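PDB 3MPP: botulinum neurotoxin G heavy chain from Clostridium botulinum, which targets the toxin to the host cell surface and helps move its protease light chain into the cytosol, this fragment being the receptor-binding domain. Local coordinates for residues N232-Y236 with N300-D306; N224-D228 with Q351-Y355; Y236-L242 with L283-K289. The protein carries 4 engineered substitutions. One frame throughout, in Å; residues are numbered along the deposited sequence. Where two conformers were deposited one is given.

Contact 1. Residues N232-Y236 with N300-D306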
# COMPACT_ATOMS: atom_id res chain seq x y z
N ASN A 232 -1.96 -4.16 -2.24
CA ASN A 232 -2.85 -5.05 -2.99
C ASN A 232 -3.08 -6.37 -2.26
O ASN A 232 -2.30 -6.75 -1.38
CB ASN A 232 -2.28 -5.32 -4.38
CG ASN A 232 -2.45 -4.13 -5.30
OD1 ASN A 232 -3.45 -3.42 -5.22
ND2 ASN A 232 -1.48 -3.91 -6.17
N PRO A 233 -4.15 -7.10 -2.62
CA PRO A 233 -4.36 -8.40 -1.97
C PRO A 233 -3.13 -9.32 -2.03
O PRO A 233 -2.43 -9.40 -3.04
CB PRO A 233 -5.50 -9.01 -2.78
CG PRO A 233 -6.29 -7.79 -3.26
CD PRO A 233 -5.23 -6.76 -3.57
N LEU A 234 -2.88 -10.00 -0.91
CA LEU A 234 -1.82 -10.99 -0.82
C LEU A 234 -2.25 -12.24 -1.60
O LEU A 234 -3.40 -12.65 -1.50
CB LEU A 234 -1.61 -11.35 0.65
CG LEU A 234 -0.34 -12.12 1.01
CD1 LEU A 234 0.92 -11.32 0.68
CD2 LEU A 234 -0.39 -12.50 2.49
N ARG A 235 -1.33 -12.86 -2.33
CA ARG A 235 -1.69 -14.01 -3.17
C ARG A 235 -0.81 -15.25 -3.00
O ARG A 235 0.37 -15.16 -2.65
CB ARG A 235 -1.71 -13.59 -4.64
CG ARG A 235 -2.82 -12.58 -4.91
CD ARG A 235 -3.00 -12.18 -6.36
NE ARG A 235 -3.89 -11.02 -6.43
CZ ARG A 235 -5.19 -11.08 -6.73
NH1 ARG A 235 -5.75 -12.24 -7.03
NH2 ARG A 235 -5.91 -9.97 -6.76
N TYR A 236 -1.39 -16.41 -3.30
CA TYR A 236 -0.65 -17.66 -3.35
C TYR A 236 0.19 -17.70 -4.62
O TYR A 236 -0.08 -16.97 -5.57
CB TYR A 236 -1.62 -18.84 -3.37
CG TYR A 236 -2.31 -19.06 -2.06
CD1 TYR A 236 -1.64 -19.66 -1.00
CD2 TYR A 236 -3.64 -18.67 -1.87
CE1 TYR A 236 -2.27 -19.87 0.22
CE2 TYR A 236 -4.28 -18.87 -0.65
CZ TYR A 236 -3.57 -19.48 0.40
OH TYR A 236 -4.16 -19.72 1.62
N ASN A 300 -6.85 -17.19 -5.86
CA ASN A 300 -5.49 -17.26 -5.35
C ASN A 300 -5.19 -16.20 -4.29
O ASN A 300 -4.03 -15.84 -4.07
CB ASN A 300 -4.48 -17.20 -6.50
CG ASN A 300 -4.42 -15.83 -7.16
OD1 ASN A 300 -3.46 -15.51 -7.87
ND2 ASN A 300 -5.45 -15.02 -6.93
N ILE A 301 -6.23 -15.69 -3.66
CA ILE A 301 -6.05 -14.67 -2.63
C ILE A 301 -5.91 -15.35 -1.27
O ILE A 301 -6.69 -16.23 -0.93
CB ILE A 301 -7.23 -13.68 -2.60
CG1 ILE A 301 -7.24 -12.85 -3.90
CG2 ILE A 301 -7.14 -12.77 -1.36
CD1 ILE A 301 -8.19 -11.68 -3.88
N VAL A 302 -4.89 -14.95 -0.51
CA VAL A 302 -4.69 -15.49 0.83
C VAL A 302 -5.56 -14.74 1.83
O VAL A 302 -5.52 -13.52 1.91
CB VAL A 302 -3.24 -15.32 1.29
CG1 VAL A 302 -3.00 -16.13 2.58
CG2 VAL A 302 -2.28 -15.76 0.17
N ARG A 303 -6.33 -15.48 2.60
CA ARG A 303 -7.25 -14.89 3.57
C ARG A 303 -6.81 -15.13 5.00
O ARG A 303 -6.17 -16.13 5.31
CB ARG A 303 -8.67 -15.41 3.34
CG ARG A 303 -9.33 -14.70 2.16
CD ARG A 303 -10.60 -15.36 1.67
NE ARG A 303 -11.02 -14.68 0.45
CZ ARG A 303 -10.65 -15.05 -0.77
NH1 ARG A 303 -9.88 -16.12 -0.94
NH2 ARG A 303 -11.06 -14.36 -1.83
N GLU A 304 -7.15 -14.18 5.86
CA GLU A 304 -6.81 -14.26 7.27
C GLU A 304 -7.19 -15.64 7.81
O GLU A 304 -8.30 -16.12 7.58
CB GLU A 304 -7.52 -13.15 8.03
CG GLU A 304 -6.70 -12.56 9.17
CD GLU A 304 -6.92 -13.27 10.49
OE1 GLU A 304 -7.69 -14.26 10.52
OE2 GLU A 304 -6.31 -12.85 11.50
N GLY A 305 -6.25 -16.27 8.50
CA GLY A 305 -6.50 -17.58 9.09
C GLY A 305 -6.24 -18.78 8.20
O GLY A 305 -6.30 -19.92 8.67
N ASP A 306 -5.97 -18.56 6.91
CA ASP A 306 -5.67 -19.68 6.00
C ASP A 306 -4.49 -20.48 6.53
O ASP A 306 -3.59 -19.91 7.16
CB ASP A 306 -5.28 -19.17 4.60
CG ASP A 306 -6.48 -18.87 3.72
OD1 ASP A 306 -7.62 -19.09 4.16
OD2 ASP A 306 -6.28 -18.40 2.57
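Two loop segments of the C-terminal receptor-binding subdomain run side by side here, joined by a short backbone bridge and by side chains packed around it. Arg235 faces Ile301 across a single beta bridge, flanked by two hydrogen bonds: Val302 N donates to Leu234 O (2.9 Å), and Tyr236 N to Asn300 O (2.8 Å). Both are close to straight. The remaining amides of the bridge find acceptors elsewhere, Arg235 N in the hydroxyl of Tyr240 and Ile301 N in Asp299 OD1.

The second polar element is a carboxylate. Asp306 OD2 accepts from Tyr236 OH (2.7 Å) and also from Arg303 N (2.9 Å) within its own segment, where Arg303 to Asp306 form a type II turn closed by Asp306 N to Arg303 O (2.9 Å). Gly305 suits this turn because its positive phi would press a CB against the preceding carbonyl. Aspartate is short enough to hold the turn and still receive the tyrosine hydroxyl.

Between bridge and carboxylate the filling is apolar. Val302 CG2 sits almost on the normal of the Tyr236 ring, 3.7 Å from its centroid, a CH-pi contact in which a methyl of the beta-branched valine meets the flat face. Leu234 CD2 lies 4.2 Å from Val302 CB. On the other flank of the bridge, Pro233 CB packs 3.9 Å from Ile301 CD1.

With Tyr236 OH and the amides of Tyr236 and Val302 bonded, the apolar side chains can pack against this bridge with little polar cost, and two irregular loops hold a defined register.

Contact 2. Residues N224-D228 with Q351-Y355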
# COMPACT_ATOMS: atom_id res chain seq x y z
N ASN A 224 -10.46 -7.39 6.71
CA ASN A 224 -10.37 -8.85 6.66
C ASN A 224 -9.44 -9.32 5.55
O ASN A 224 -9.13 -10.51 5.44
CB ASN A 224 -11.76 -9.47 6.48
CG ASN A 224 -11.73 -11.00 6.49
OD1 ASN A 224 -12.36 -11.65 5.66
ND2 ASN A 224 -11.00 -11.56 7.45
N THR A 225 -9.00 -8.38 4.73
CA THR A 225 -8.13 -8.70 3.60
C THR A 225 -6.66 -8.64 3.99
O THR A 225 -6.21 -7.68 4.62
CB THR A 225 -8.40 -7.78 2.40
OG1 THR A 225 -9.67 -8.10 1.82
CG2 THR A 225 -7.31 -7.93 1.34
N LEU A 226 -5.91 -9.68 3.64
CA LEU A 226 -4.46 -9.67 3.80
C LEU A 226 -3.89 -8.95 2.58
O LEU A 226 -4.30 -9.20 1.45
CB LEU A 226 -3.91 -11.11 3.87
CG LEU A 226 -4.24 -11.87 5.16
CD1 LEU A 226 -3.80 -13.34 5.06
CD2 LEU A 226 -3.58 -11.20 6.34
N LYS A 227 -2.94 -8.05 2.81
CA LYS A 227 -2.40 -7.28 1.72
C LYS A 227 -0.90 -7.44 1.61
O LYS A 227 -0.26 -7.89 2.55
CB LYS A 227 -2.74 -5.80 1.94
CG LYS A 227 -4.19 -5.49 1.55
CD LYS A 227 -4.77 -4.38 2.37
CE LYS A 227 -6.30 -4.44 2.28
NZ LYS A 227 -6.92 -4.05 3.57
N ASP A 228 -0.35 -7.06 0.46
CA ASP A 228 1.11 -7.00 0.28
C ASP A 228 1.64 -5.60 0.62
O ASP A 228 0.89 -4.70 1.02
CB ASP A 228 1.53 -7.47 -1.14
CG ASP A 228 1.05 -6.53 -2.27
OD1 ASP A 228 0.69 -5.37 -2.00
OD2 ASP A 228 1.05 -6.97 -3.43
N GLN A 351 -0.09 -20.37 9.77
CA GLN A 351 -1.31 -19.59 9.60
C GLN A 351 -0.96 -18.11 9.56
O GLN A 351 -0.24 -17.61 10.43
CB GLN A 351 -2.29 -19.86 10.74
CG GLN A 351 -2.67 -21.32 10.90
CD GLN A 351 -3.35 -21.59 12.23
OE1 GLN A 351 -4.31 -20.92 12.60
NE2 GLN A 351 -2.85 -22.58 12.96
N ILE A 352 -1.44 -17.42 8.53
CA ILE A 352 -1.21 -15.98 8.41
C ILE A 352 -2.38 -15.26 9.06
O ILE A 352 -3.55 -15.60 8.85
CB ILE A 352 -1.03 -15.53 6.95
CG1 ILE A 352 0.08 -16.32 6.28
CG2 ILE A 352 -0.66 -14.06 6.88
CD1 ILE A 352 0.57 -15.67 4.99
N LYS A 353 -2.07 -14.26 9.87
CA LYS A 353 -3.07 -13.62 10.70
C LYS A 353 -2.95 -12.10 10.62
O LYS A 353 -1.95 -11.57 10.14
CB LYS A 353 -2.90 -14.06 12.16
CG LYS A 353 -2.82 -15.55 12.40
CD LYS A 353 -4.17 -16.23 12.33
CE LYS A 353 -5.06 -15.84 13.48
NZ LYS A 353 -6.10 -16.89 13.69
N LYS A 354 -3.97 -11.41 11.09
CA LYS A 354 -3.90 -9.97 11.29
C LYS A 354 -4.56 -9.63 12.62
O LYS A 354 -5.75 -9.29 12.68
CB LYS A 354 -4.60 -9.22 10.15
CG LYS A 354 -3.98 -7.88 9.87
CD LYS A 354 -4.93 -6.96 9.12
CE LYS A 354 -5.23 -7.47 7.73
NZ LYS A 354 -5.92 -6.41 6.94
N TYR A 355 -3.79 -9.73 13.70
CA TYR A 355 -4.33 -9.57 15.05
C TYR A 355 -4.64 -8.13 15.46
O TYR A 355 -5.40 -7.91 16.41
CB TYR A 355 -3.35 -10.17 16.07
CG TYR A 355 -3.26 -11.66 16.05
CD1 TYR A 355 -4.35 -12.46 16.38
CD2 TYR A 355 -2.06 -12.28 15.72
CE1 TYR A 355 -4.24 -13.84 16.38
CE2 TYR A 355 -1.95 -13.65 15.72
CZ TYR A 355 -3.03 -14.42 16.04
OH TYR A 355 -2.89 -15.77 16.03
O HOH W 1 -5.69 -3.42 5.68
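Leu226 reaches across to Ile352, its CD1 lying 3.7 Å from Ile352 CG2, and these two branched aliphatic side chains make the apolar part of the contact. The CA-to-CB bond of Ile352 points at segment 224-228, whereas that of Leu226 runs sideways and its methyl groups bend over to meet the isoleucine. CD2 of the same leucine lies 4.3 Å from Lys354 CE, so the lysine's aliphatic part extends the greasy surface before its charge begins.

Backbone pairing plays no part: the nearest CA atoms, those of Leu226 and Lys354, stand 7.5 Å apart, too far for a beta ladder. Lys354 bridges the gap instead. Its long chain carries NZ to the carbonyl of Thr225, where it donates a hydrogen bond to Thr225 O (2.7 Å), a reach that suits lysine's long flexible chain and terminal donor. Lys358 O is a further acceptor for this ammonium.

The setting is the beta-trefoil subdomain of the receptor-binding domain. Strand 346-353 belongs to the trefoil and ends at Lys353, and the segment 224-228 is part of the chain leading into the trefoil after helix 210-220. Val302 also packs on Leu226, and Ile308 on Ile352, so the aliphatic pair continues into neighbouring parts of the same subdomain.

A second ammonium lies close by, with Lys227 NZ 4.2 Å from Lys354 NZ. Like charges at this range repel, and a water beside the pair, which accepts from Lys227 NZ at 2.5 Å and, weakly, from Lys354 NZ at 3.3 Å, probably softens the repulsion.

Contact 3. Residues Y236-L242 with L283-K289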
# COMPACT_ATOMS: atom_id res chain seq x y z
N TYR A 236 -1.39 -16.41 -3.30
CA TYR A 236 -0.65 -17.66 -3.35
C TYR A 236 0.19 -17.70 -4.62
O TYR A 236 -0.08 -16.97 -5.57
CB TYR A 236 -1.62 -18.84 -3.37
CG TYR A 236 -2.31 -19.06 -2.06
CD1 TYR A 236 -1.64 -19.66 -1.00
CD2 TYR A 236 -3.64 -18.67 -1.87
CE1 TYR A 236 -2.27 -19.87 0.22
CE2 TYR A 236 -4.28 -18.87 -0.65
CZ TYR A 236 -3.57 -19.48 0.40
OH TYR A 236 -4.16 -19.72 1.62
N ASP A 237 1.19 -18.57 -4.65
CA ASP A 237 1.93 -18.85 -5.87
C ASP A 237 2.59 -17.62 -6.46
O ASP A 237 2.78 -17.53 -7.68
CB ASP A 237 1.01 -19.52 -6.91
CG ASP A 237 0.42 -20.84 -6.42
OD1 ASP A 237 0.95 -21.43 -5.45
OD2 ASP A 237 -0.57 -21.29 -7.02
N THR A 238 2.97 -16.67 -5.61
CA THR A 238 3.57 -15.42 -6.05
C THR A 238 4.88 -15.17 -5.30
O THR A 238 4.93 -15.29 -4.07
CB THR A 238 2.60 -14.25 -5.75
OG1 THR A 238 1.36 -14.49 -6.44
CG2 THR A 238 3.19 -12.87 -6.16
N GLN A 239 5.92 -14.77 -6.02
CA GLN A 239 7.21 -14.51 -5.36
C GLN A 239 7.20 -13.23 -4.54
O GLN A 239 6.81 -12.17 -5.03
CB GLN A 239 8.34 -14.46 -6.39
CG GLN A 239 8.56 -15.80 -7.11
CD GLN A 239 9.43 -15.62 -8.32
OE1 GLN A 239 9.26 -14.67 -9.07
NE2 GLN A 239 10.39 -16.52 -8.51
N TYR A 240 7.65 -13.35 -3.29
CA TYR A 240 7.66 -12.24 -2.35
C TYR A 240 8.98 -12.18 -1.59
O TYR A 240 9.44 -13.20 -1.07
CB TYR A 240 6.59 -12.44 -1.28
CG TYR A 240 5.16 -12.26 -1.74
CD1 TYR A 240 4.75 -11.08 -2.36
CD2 TYR A 240 4.21 -13.24 -1.50
CE1 TYR A 240 3.41 -10.90 -2.76
CE2 TYR A 240 2.88 -13.09 -1.90
CZ TYR A 240 2.49 -11.91 -2.52
OH TYR A 240 1.16 -11.75 -2.90
N TYR A 241 9.55 -10.99 -1.50
CA TYR A 241 10.61 -10.70 -0.53
C TYR A 241 9.94 -10.31 0.79
O TYR A 241 8.74 -10.03 0.83
CB TYR A 241 11.54 -9.60 -1.07
CG TYR A 241 12.20 -10.04 -2.35
CD1 TYR A 241 13.31 -10.88 -2.32
CD2 TYR A 241 11.69 -9.66 -3.59
CE1 TYR A 241 13.92 -11.33 -3.50
CE2 TYR A 241 12.29 -10.10 -4.78
CZ TYR A 241 13.40 -10.92 -4.72
OH TYR A 241 14.00 -11.35 -5.87
N LEU A 242 10.70 -10.32 1.87
CA LEU A 242 10.10 -10.22 3.19
C LEU A 242 10.54 -8.95 3.88
O LEU A 242 11.72 -8.56 3.84
CB LEU A 242 10.46 -11.47 4.02
CG LEU A 242 9.69 -11.80 5.30
CD1 LEU A 242 8.17 -11.89 5.07
CD2 LEU A 242 10.22 -13.09 5.94
N LEU A 283 15.75 -13.88 1.06
CA LEU A 283 14.92 -15.03 0.75
C LEU A 283 13.75 -14.62 -0.11
O LEU A 283 13.09 -13.63 0.18
CB LEU A 283 14.38 -15.67 2.03
CG LEU A 283 15.50 -16.13 2.97
CD1 LEU A 283 14.97 -16.50 4.35
CD2 LEU A 283 16.22 -17.29 2.34
N ARG A 284 13.48 -15.40 -1.15
CA ARG A 284 12.30 -15.18 -1.96
C ARG A 284 11.29 -16.29 -1.66
O ARG A 284 11.58 -17.46 -1.84
CB ARG A 284 12.69 -15.15 -3.43
CG ARG A 284 11.57 -14.68 -4.36
CD ARG A 284 12.11 -14.48 -5.75
NE ARG A 284 12.61 -15.72 -6.33
CZ ARG A 284 13.25 -15.80 -7.49
NH1 ARG A 284 13.46 -14.70 -8.21
NH2 ARG A 284 13.69 -16.96 -7.93
N PHE A 285 10.13 -15.90 -1.15
CA PHE A 285 9.13 -16.83 -0.66
C PHE A 285 8.00 -17.00 -1.65
O PHE A 285 7.67 -16.08 -2.40
CB PHE A 285 8.50 -16.30 0.64
CG PHE A 285 9.44 -16.26 1.81
CD1 PHE A 285 9.53 -17.33 2.69
CD2 PHE A 285 10.23 -15.13 2.04
CE1 PHE A 285 10.40 -17.29 3.78
CE2 PHE A 285 11.11 -15.08 3.12
CZ PHE A 285 11.19 -16.17 3.99
N ILE A 286 7.37 -18.17 -1.61
CA ILE A 286 6.09 -18.38 -2.28
C ILE A 286 5.12 -18.97 -1.27
O ILE A 286 5.41 -19.99 -0.66
CB ILE A 286 6.22 -19.32 -3.48
CG1 ILE A 286 7.11 -18.67 -4.55
CG2 ILE A 286 4.83 -19.67 -4.04
CD1 ILE A 286 7.47 -19.60 -5.69
N ILE A 287 3.98 -18.33 -1.10
CA ILE A 287 2.94 -18.85 -0.23
C ILE A 287 2.15 -19.95 -0.93
O ILE A 287 1.62 -19.75 -2.03
CB ILE A 287 2.00 -17.71 0.25
CG1 ILE A 287 2.83 -16.57 0.86
CG2 ILE A 287 1.01 -18.23 1.27
CD1 ILE A 287 2.01 -15.33 1.13
N LYS A 288 2.07 -21.12 -0.28
CA LYS A 288 1.33 -22.27 -0.82
C LYS A 288 0.15 -22.61 0.08
O LYS A 288 0.24 -22.50 1.31
CB LYS A 288 2.24 -23.52 -0.90
CG LYS A 288 3.53 -23.34 -1.68
CD LYS A 288 3.26 -22.94 -3.13
CE LYS A 288 2.58 -24.07 -3.89
NZ LYS A 288 2.50 -23.78 -5.35
N LYS A 289 -0.94 -23.07 -0.51
CA LYS A 289 -2.06 -23.59 0.26
C LYS A 289 -1.65 -24.88 0.93
O LYS A 289 -1.15 -25.79 0.28
CB LYS A 289 -3.27 -23.84 -0.63
CG LYS A 289 -3.92 -22.57 -1.15
CD LYS A 289 -5.05 -22.88 -2.14
CE LYS A 289 -5.34 -21.66 -3.01
NZ LYS A 289 -6.56 -21.86 -3.88
O HOH W 2 -0.73 -22.80 -3.53
O HOH W 3 2.89 -16.34 -2.82
O HOH W 4 12.42 -11.89 -8.12
O HOH W 5 13.49 -11.34 1.54
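Leu283 enters the contact through its carbonyl: a water accepts from Leu242 N and donates to Leu283 O, where the chains are too far apart to bond directly. Arg284 lays its CG over one face of the Tyr241 ring, and Gln239 NE2 lies over one face of its guanidinium, 3.1 Å from Arg284 CZ, without bonding to it; both side chains turn to Asp313.

Phe285 forms the antiparallel hydrogen-bonded pair with Tyr240: Phe285 N to Tyr240 O is 2.8 Å, Tyr240 N to Phe285 O 2.9 Å. Both rings lie on the same side of the sheet, and Phe285 CE2 packs 3.6 Å from Leu242 CD2. On the other side, Ile286 CG2 is 3.5 Å from Asp237 CA.

Opposite Ile287 the partner is residues 236-238. Asp237 N bonds to Ile287 O (2.9 Å), and a water accepts from both Thr238 N and Ile287 N. Ile287 CD1 lies 3.9 Å from Tyr240 CE2. Lys288 curls back, its NZ salt-bridged to Asp237 OD1 at 2.8 Å, and Lys289 CG makes a CH-pi contact 3.5 Å from the Tyr236 ring centroid. Long aliphatic stems let Arg284 and Lys289 cover tyrosine faces while their charges reach Asp313 and Asp299 O.

In this strand pair of the beta-trefoil, direct bonds thus alternate with waters where the chains part, and a salt bridge closes the Lys288 end.

How the contacts relate
From the N terminus, the chain passes from helix 210-220 into residues 224-228, whose partner, 351-355, comes over 120 residues later; contact 2 therefore closes the longest loop. Within it, 232-236 meets 300-306 in contact 1, and within that loop 236-242 pairs with 283-289 in contact 3, so the three are nested and none crosses. Tyr236 belongs to both inner contacts, and Tyr240 OH accepts from Arg235 N (2.8 Å) to join them again. Contacts 1 and 2 meet through the 300-306 loop, where Gly305 N lies 2.8 Å from Ile352 O. Together they tie the segment entering the beta-trefoil to strands 239-244, 285-289 and 346-353.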